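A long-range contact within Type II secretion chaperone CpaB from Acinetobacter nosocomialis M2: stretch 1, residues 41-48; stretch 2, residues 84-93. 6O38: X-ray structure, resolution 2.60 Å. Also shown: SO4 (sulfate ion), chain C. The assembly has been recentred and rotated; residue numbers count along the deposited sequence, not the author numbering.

Stretch 1 41-48: QQIVFNEV
Stretch 2 84-93: DTVKFQMLEY

Two segments far apart in sequence can be joined by very little backbone pairing when side chains such as Q42 and K87, and F45 and F88, extend the contact. Residues 41-48 and 84-93 of CpaB illustrate the principle, burying 620 Å² between them. Stretch 2 is a regular strand from T85 to M90, with phi near -90 to -135° and psi near 110 to 140° until M90, where psi falls to 51° and a 3-10 segment, 91-93, follows, tied by Y93 N to M90 O at 2.6 Å. Stretch 1 is mostly loop, leading into a short strand that includes N46 and E47; its axis runs parallel to the other strand, 18° apart and 7.3 Å away at closest approach.

Register is set by a single bridge, I43 with K87, CA to CA 4.6 Å; Q42 CA lies 4.5 Å from V86 CA. K87 supplies both hydrogen bonds: its N donates to Q42 O at a very short 2.5 Å, and its O accepts from V44 N at 3.2 Å. I43 CA also approaches K87 O, at 3.5 Å.

Q42, which covers the largest area, departs from extended geometry (phi/psi -79/-26) and has chi1 m and chi2 t. Its CB packs 3.7 Å from K87 CB, and its NE2 reaches within 3.8 Å of T85 CG2, so a partly exposed polar residue packs through its CB and lays its amide against a threonine methyl. K87, fully extended with all four chi angles t, runs its methylenes past I43 (CG1 to K87 CD, 4.3 Å) while its end leads away, a natural use of a long amphipathic chain. I43 (m, t) points away at CB, yet its CD1 returns to 3.7 Å from Q89 OE1.

The buried apolar cluster centres on F45. With chi1 p (50°) and chi2 83°, its CB starts sideways but the ring comes nearer, placing CE2 3.9 Å from F88 CD1 and CE1 3.9 Å from M90 CG. M90, a selenomethionine, meets this ring at its edge, SE lying 5.4 Å from the centroid. F88 (chi1 m, chi2 -87°) offers an edge to F45 CE2 and one face to V44 CG2, which is 4.1 Å from F88 CE1. V44 (phi/psi -87/-53, chi1 t) points toward stretch 2, and the same CG2 sits 3.6 Å from V86 CG1. Compact valines and flat rings suit this water-poor space.

A sulfate, probably from the crystallisation liquor, accepts a bond from I43 N to O1 at 2.9 Å and a weak one from Q42 N to O2 at 3.2 Å.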

# COMPACT_ATOMS: atom_id res chain seq x y z
N GLN G 41 3.45 -9.03 -23.39
CA GLN G 41 3.99 -9.60 -22.17
C GLN G 41 3.36 -8.93 -20.96
O GLN G 41 3.15 -7.72 -20.94
CB GLN G 41 5.52 -9.45 -22.13
CG GLN G 41 6.02 -8.02 -22.27
CD GLN G 41 7.47 -7.88 -21.87
OE1 GLN G 41 8.18 -7.00 -22.36
NE2 GLN G 41 7.92 -8.74 -20.97
N GLN G 42 3.05 -9.74 -19.95
CA GLN G 42 2.44 -9.21 -18.74
C GLN G 42 3.46 -8.54 -17.82
O GLN G 42 3.10 -7.65 -17.05
CB GLN G 42 1.70 -10.32 -17.99
CG GLN G 42 0.56 -10.94 -18.79
CD GLN G 42 -0.11 -12.09 -18.07
OE1 GLN G 42 0.35 -12.53 -17.02
NE2 GLN G 42 -1.22 -12.57 -18.62
N ILE G 43 4.72 -8.95 -17.90
CA ILE G 43 5.77 -8.35 -17.09
C ILE G 43 6.06 -6.94 -17.60
O ILE G 43 6.25 -6.73 -18.81
CB ILE G 43 7.03 -9.22 -17.10
CG1 ILE G 43 6.80 -10.51 -16.30
CG2 ILE G 43 8.21 -8.45 -16.54
CD1 ILE G 43 7.98 -11.44 -16.29
N VAL G 44 6.09 -5.97 -16.69
CA VAL G 44 6.30 -4.58 -17.07
C VAL G 44 7.79 -4.24 -17.15
O VAL G 44 8.26 -3.73 -18.16
CB VAL G 44 5.57 -3.65 -16.08
CG1 VAL G 44 5.62 -2.22 -16.56
CG2 VAL G 44 4.13 -4.10 -15.90
N PHE G 45 8.54 -4.52 -16.09
CA PHE G 45 9.97 -4.28 -16.05
C PHE G 45 10.69 -5.52 -15.55
O PHE G 45 10.08 -6.44 -14.99
CB PHE G 45 10.32 -3.07 -15.18
CG PHE G 45 9.69 -3.10 -13.81
CD1 PHE G 45 10.27 -3.82 -12.78
CD2 PHE G 45 8.52 -2.40 -13.56
CE1 PHE G 45 9.70 -3.85 -11.52
CE2 PHE G 45 7.94 -2.43 -12.30
CZ PHE G 45 8.53 -3.15 -11.28
N ASN G 46 12.01 -5.55 -15.75
CA ASN G 46 12.84 -6.70 -15.41
C ASN G 46 14.04 -6.26 -14.59
O ASN G 46 14.64 -5.22 -14.86
CB ASN G 46 13.32 -7.42 -16.67
CG ASN G 46 12.18 -8.08 -17.43
OD1 ASN G 46 11.37 -8.80 -16.85
ND2 ASN G 46 12.13 -7.85 -18.74
N GLU G 47 14.38 -7.06 -13.58
CA GLU G 47 15.58 -6.80 -12.79
C GLU G 47 16.83 -6.90 -13.66
O GLU G 47 16.86 -7.58 -14.69
CB GLU G 47 15.69 -7.79 -11.63
CG GLU G 47 14.96 -7.39 -10.37
CD GLU G 47 15.69 -7.84 -9.12
OE1 GLU G 47 16.93 -7.64 -9.05
OE2 GLU G 47 15.04 -8.39 -8.21
N VAL G 48 17.87 -6.20 -13.22
CA VAL G 48 19.17 -6.26 -13.88
C VAL G 48 20.26 -5.74 -12.94
O VAL G 48 21.30 -6.38 -12.76
CB VAL G 48 19.17 -5.46 -15.19
CG1 VAL G 48 19.03 -3.98 -14.91
CG2 VAL G 48 20.44 -5.76 -15.99
N ASP G 84 -6.66 -5.29 -19.85
CA ASP G 84 -5.53 -6.18 -20.09
C ASP G 84 -4.78 -6.45 -18.79
O ASP G 84 -4.80 -5.66 -17.84
CB ASP G 84 -4.58 -5.59 -21.13
CG ASP G 84 -5.18 -5.57 -22.52
OD1 ASP G 84 -6.06 -6.42 -22.80
OD2 ASP G 84 -4.77 -4.73 -23.34
N THR G 85 -4.10 -7.60 -18.76
CA THR G 85 -3.40 -8.05 -17.56
C THR G 85 -1.96 -7.55 -17.55
O THR G 85 -1.28 -7.56 -18.58
CB THR G 85 -3.42 -9.58 -17.48
OG1 THR G 85 -4.78 -10.04 -17.45
CG2 THR G 85 -2.71 -10.07 -16.23
N VAL G 86 -1.51 -7.11 -16.38
CA VAL G 86 -0.17 -6.57 -16.18
C VAL G 86 0.43 -7.23 -14.94
O VAL G 86 -0.27 -7.45 -13.94
CB VAL G 86 -0.20 -5.03 -16.05
CG1 VAL G 86 0.70 -4.55 -14.92
CG2 VAL G 86 0.20 -4.39 -17.36
N LYS G 87 1.72 -7.55 -15.00
CA LYS G 87 2.40 -8.30 -13.96
C LYS G 87 3.61 -7.53 -13.45
O LYS G 87 4.33 -6.91 -14.24
CB LYS G 87 2.84 -9.68 -14.48
CG LYS G 87 3.34 -10.63 -13.41
CD LYS G 87 3.53 -12.02 -14.00
CE LYS G 87 3.38 -13.10 -12.94
NZ LYS G 87 3.29 -14.46 -13.55
N PHE G 88 3.83 -7.58 -12.14
CA PHE G 88 4.97 -6.96 -11.50
C PHE G 88 5.81 -8.02 -10.80
O PHE G 88 5.26 -8.90 -10.12
CB PHE G 88 4.54 -5.90 -10.48
CG PHE G 88 3.73 -4.78 -11.06
CD1 PHE G 88 4.34 -3.67 -11.61
CD2 PHE G 88 2.34 -4.84 -11.06
CE1 PHE G 88 3.60 -2.64 -12.15
CE2 PHE G 88 1.59 -3.81 -11.59
CZ PHE G 88 2.22 -2.71 -12.14
N GLN G 89 7.13 -7.94 -10.96
CA GLN G 89 8.05 -8.87 -10.31
C GLN G 89 9.12 -8.08 -9.58
O GLN G 89 9.97 -7.43 -10.21
CB GLN G 89 8.68 -9.83 -11.33
CG GLN G 89 7.77 -10.98 -11.72
CD GLN G 89 8.50 -12.07 -12.48
OE1 GLN G 89 9.61 -11.87 -12.97
NE2 GLN G 89 7.88 -13.24 -12.57
N MSE G 90 9.08 -8.13 -8.25
CA MSE G 90 10.05 -7.46 -7.40
C MSE G 90 10.49 -8.42 -6.29
O MSE G 90 10.44 -8.08 -5.11
CB MSE G 90 9.47 -6.17 -6.82
CG MSE G 90 9.37 -5.05 -7.83
SE MSE G 90 8.19 -3.60 -7.28
CE MSE G 90 6.49 -4.48 -7.64
N LEU G 91 10.89 -9.63 -6.71
CA LEU G 91 11.06 -10.76 -5.80
C LEU G 91 11.87 -10.40 -4.56
O LEU G 91 11.56 -10.88 -3.46
CB LEU G 91 11.72 -11.93 -6.54
CG LEU G 91 10.86 -12.76 -7.50
CD1 LEU G 91 10.51 -12.01 -8.78
CD2 LEU G 91 11.55 -14.08 -7.81
N GLU G 92 12.90 -9.57 -4.71
CA GLU G 92 13.69 -9.19 -3.54
C GLU G 92 12.84 -8.47 -2.50
O GLU G 92 13.08 -8.61 -1.30
CB GLU G 92 14.87 -8.31 -3.95
CG GLU G 92 15.87 -8.07 -2.82
CD GLU G 92 16.63 -6.77 -2.97
OE1 GLU G 92 16.45 -6.09 -4.00
OE2 GLU G 92 17.41 -6.44 -2.05
N TYR G 93 11.84 -7.71 -2.95
CA TYR G 93 10.90 -7.05 -2.05
C TYR G 93 9.68 -7.91 -1.75
O TYR G 93 8.76 -7.44 -1.07
CB TYR G 93 10.45 -5.71 -2.66
CG TYR G 93 11.58 -4.72 -2.86
CD1 TYR G 93 12.71 -4.75 -2.05
CD2 TYR G 93 11.51 -3.76 -3.85
CE1 TYR G 93 13.74 -3.84 -2.23
CE2 TYR G 93 12.53 -2.85 -4.04
CZ TYR G 93 13.64 -2.89 -3.23
OH TYR G 93 14.66 -1.99 -3.41
S SO4 C . 5.24 -12.50 -19.40
O1 SO4 C . 5.86 -11.18 -19.44
O2 SO4 C . 4.34 -12.66 -20.54
O3 SO4 C . 6.28 -13.53 -19.45
O4 SO4 C . 4.48 -12.65 -18.16